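PDB 1WCU: Non-catalytic protein 1 from Piromyces equi, which probably binds plant cell-wall polysaccharides, serving as a family 29 carbohydrate-binding module without catalytic activity of its own. Local coordinates for residues 66-72 with 127-133. Sequence-based numbering, arbitrary orientation.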
loop_
_atom_site.group_PDB
_atom_site.type_symbol
_atom_site.label_atom_id
_atom_site.label_comp_id
_atom_site.label_asym_id
_atom_site.label_seq_id
_atom_site.Cartn_x
_atom_site.Cartn_y
_atom_site.Cartn_z
ATOM N N LEU A 66 -5.404 4.275 -1.302
ATOM C CA LEU A 66 -4.878 4.067 -2.660
ATOM C C LEU A 66 -6.009 3.762 -3.620
ATOM O O LEU A 66 -7.140 3.454 -3.192
ATOM C CB LEU A 66 -3.822 2.953 -2.698
ATOM C CG LEU A 66 -4.307 1.502 -2.678
ATOM C CD1 LEU A 66 -3.148 0.556 -3.009
ATOM C CD2 LEU A 66 -4.906 1.146 -1.355
ATOM N N GLN A 67 -5.688 3.848 -4.903
ATOM C CA GLN A 67 -6.579 3.389 -5.969
ATOM C C GLN A 67 -6.000 2.128 -6.614
ATOM O O GLN A 67 -4.789 2.036 -6.846
ATOM C CB GLN A 67 -6.784 4.482 -7.019
ATOM C CG GLN A 67 -7.397 5.749 -6.446
ATOM C CD GLN A 67 -7.681 6.829 -7.470
ATOM O OE1 GLN A 67 -7.997 7.973 -7.095
ATOM N NE2 GLN A 67 -7.541 6.503 -8.743
ATOM N N VAL A 68 -6.884 1.174 -6.901
ATOM C CA VAL A 68 -6.487 -0.101 -7.509
ATOM C C VAL A 68 -7.382 -0.406 -8.707
ATOM O O VAL A 68 -8.595 -0.166 -8.654
ATOM C CB VAL A 68 -6.611 -1.265 -6.516
ATOM C CG1 VAL A 68 -6.058 -2.552 -7.130
ATOM C CG2 VAL A 68 -5.881 -0.937 -5.226
ATOM N N LYS A 69 -6.776 -0.945 -9.774
ATOM C CA LYS A 69 -7.471 -1.494 -10.941
ATOM C C LYS A 69 -6.861 -2.856 -11.173
ATOM O O LYS A 69 -5.646 -2.972 -11.297
ATOM C CB LYS A 69 -7.256 -0.597 -12.168
ATOM C CG LYS A 69 -7.821 -1.183 -13.454
ATOM C CD LYS A 69 -7.611 -0.252 -14.637
ATOM C CE LYS A 69 -6.207 -0.200 -15.098
ATOM N NZ LYS A 69 -6.091 0.653 -16.337
ATOM N N THR A 70 -7.682 -3.898 -11.231
ATOM C CA THR A 70 -7.166 -5.260 -11.386
ATOM C C THR A 70 -8.269 -6.268 -11.653
ATOM O O THR A 70 -9.421 -6.052 -11.270
ATOM C CB THR A 70 -6.382 -5.701 -10.100
ATOM O OG1 THR A 70 -5.729 -6.960 -10.337
ATOM C CG2 THR A 70 -7.290 -5.829 -8.902
ATOM N N GLU A 71 -7.886 -7.391 -12.265
ATOM C CA GLU A 71 -8.769 -8.545 -12.428
ATOM C C GLU A 71 -8.625 -9.599 -11.322
ATOM O O GLU A 71 -9.365 -10.581 -11.292
ATOM C CB GLU A 71 -8.542 -9.187 -13.798
ATOM C CG GLU A 71 -8.975 -8.339 -14.975
ATOM C CD GLU A 71 -8.834 -9.102 -16.275
ATOM O OE1 GLU A 71 -9.713 -9.941 -16.566
ATOM O OE2 GLU A 71 -7.824 -8.890 -16.977
ATOM N N THR A 72 -7.672 -9.415 -10.407
ATOM C CA THR A 72 -7.544 -10.297 -9.263
ATOM C C THR A 72 -8.049 -9.571 -7.988
ATOM O O THR A 72 -8.883 -8.674 -8.069
ATOM C CB THR A 72 -6.109 -10.891 -9.161
ATOM O OG1 THR A 72 -6.077 -11.934 -8.175
ATOM C CG2 THR A 72 -5.041 -9.833 -8.835
ATOM N N ILE A 127 -1.581 -12.156 -12.043
ATOM C CA ILE A 127 -2.328 -11.114 -12.779
ATOM C C ILE A 127 -1.894 -9.738 -12.267
ATOM O O ILE A 127 -1.808 -9.543 -11.063
ATOM C CB ILE A 127 -3.845 -11.263 -12.540
ATOM C CG1 ILE A 127 -4.359 -12.536 -13.250
ATOM C CG2 ILE A 127 -4.635 -10.034 -13.024
ATOM C CD1 ILE A 127 -5.782 -12.862 -12.949
ATOM N N PRO A 128 -1.633 -8.783 -13.166
ATOM C CA PRO A 128 -1.177 -7.476 -12.694
ATOM C C PRO A 128 -2.223 -6.735 -11.851
ATOM O O PRO A 128 -3.431 -6.782 -12.128
ATOM C CB PRO A 128 -0.840 -6.724 -13.981
ATOM C CG PRO A 128 -1.673 -7.384 -15.026
ATOM C CD PRO A 128 -1.689 -8.844 -14.638
ATOM N N ILE A 129 -1.723 -6.069 -10.811
ATOM C CA ILE A 129 -2.499 -5.228 -9.912
ATOM C C ILE A 129 -1.968 -3.812 -10.104
ATOM O O ILE A 129 -0.818 -3.532 -9.741
ATOM C CB ILE A 129 -2.343 -5.703 -8.447
ATOM C CG1 ILE A 129 -2.872 -7.139 -8.302
ATOM C CG2 ILE A 129 -3.073 -4.757 -7.494
ATOM C CD1 ILE A 129 -2.330 -7.853 -7.106
ATOM N N TYR A 130 -2.780 -2.950 -10.715
ATOM C CA TYR A 130 -2.390 -1.579 -11.046
ATOM C C TYR A 130 -2.813 -0.619 -9.947
ATOM O O TYR A 130 -3.957 -0.656 -9.479
ATOM C CB TYR A 130 -3.042 -1.129 -12.374
ATOM C CG TYR A 130 -2.711 -2.011 -13.563
ATOM C CD1 TYR A 130 -3.497 -3.104 -13.871
ATOM C CD2 TYR A 130 -1.622 -1.732 -14.385
ATOM C CE1 TYR A 130 -3.212 -3.917 -14.955
ATOM C CE2 TYR A 130 -1.311 -2.546 -15.472
ATOM C CZ TYR A 130 -2.120 -3.626 -15.759
ATOM O OH TYR A 130 -1.809 -4.451 -16.843
ATOM N N MET A 131 -1.884 0.240 -9.526
ATOM C CA MET A 131 -2.136 1.125 -8.386
ATOM C C MET A 131 -1.759 2.567 -8.709
ATOM O O MET A 131 -0.802 2.818 -9.436
ATOM C CB MET A 131 -1.340 0.652 -7.158
ATOM C CG MET A 131 -1.865 -0.662 -6.623
ATOM S SD MET A 131 -0.756 -1.461 -5.467
ATOM C CE MET A 131 0.236 -2.401 -6.597
ATOM N N ARG A 132 -2.501 3.504 -8.119
ATOM C CA ARG A 132 -2.175 4.923 -8.188
ATOM C C ARG A 132 -2.473 5.586 -6.852
ATOM O O ARG A 132 -3.288 5.091 -6.077
ATOM C CB ARG A 132 -3.000 5.634 -9.275
ATOM C CG ARG A 132 -2.618 5.265 -10.689
ATOM C CD ARG A 132 -3.572 5.887 -11.710
ATOM N NE ARG A 132 -3.181 5.531 -13.071
ATOM C CZ ARG A 132 -3.945 5.686 -14.151
ATOM N NH1 ARG A 132 -5.147 6.223 -14.045
ATOM N NH2 ARG A 132 -3.510 5.270 -15.327
ATOM N N TYR A 133 -1.834 6.723 -6.604
ATOM C CA TYR A 133 -2.166 7.588 -5.463
ATOM C C TYR A 133 -2.130 6.831 -4.128
ATOM O O TYR A 133 -3.091 6.843 -3.367
ATOM C CB TYR A 133 -3.514 8.313 -5.669
ATOM C CG TYR A 133 -3.713 8.913 -7.044
ATOM C CD1 TYR A 133 -2.922 9.945 -7.513
ATOM C CD2 TYR A 133 -4.689 8.406 -7.874
ATOM C CE1 TYR A 133 -3.130 10.473 -8.830
ATOM C CE2 TYR A 133 -4.903 8.901 -9.137
ATOM C CZ TYR A 133 -4.135 9.919 -9.613
ATOM O OH TYR A 133 -4.404 10.365 -10.898
HETATM O O HOH W 1 -6.788 7.317 -11.602
HETATM O O HOH W 2 -5.503 -6.935 -13.986
#
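Gln67 and Arg132 form a hydrogen-bonded pair between strands 62-70 and 129-137, which run antiparallel in one sheet of the beta-sandwich of this carbohydrate-binding module. Gln67 N gives to Arg132 O at 2.9 Å, and Arg132 N gives back to Gln67 O. Lys69 and Tyr130 repeat the pattern, with Lys69 N 2.8 Å from Tyr130 O. Val68 and Met131 are the non-hydrogen-bonded pair between them.

The Gln67 side chain is extended beyond CG and lays its amide against the edge of the Tyr133 ring, with CD 3.4 Å from Tyr133 CD2. The amide and ring planes are 64° apart. Gln67 OE1 is bonded to Tyr65 OH, while NE2 makes a weak bond to a water that also takes a bond from Arg132 NH1. Cut back to an alanine here, the side chain would probably give up its contact with the edge of the Tyr133 ring and leave Tyr65 OH without this acceptor.

On the same face, Lys69 NZ sits over the Tyr130 ring, 5.3 Å from its centroid, at most a weak cation-pi attraction. Its salt bridge to Asp33 is the stronger tie. Arg132 NE and NH2 bond to the backbone oxygens of Asn34 and Asp33. Phe101 touches Gln67, Lys69 and Arg132.

The opposite face, with Val68, Ile129 and Met131, is mostly apolar. Val68 CG1 lies beside Ile129 CG2, and Phe95 of strand 90-98 packs on both residues.

At the end of strand 66-70, Thr70 makes an ST turn. With OG1 opposite its own backbone N (chi1 -172°), the hydroxyl accepts from Thr72 N and donates to Pro128 O at 2.9 Å. A water linking Glu71 N to Pro128 O gives that carbonyl its second bond, at 2.8 Å.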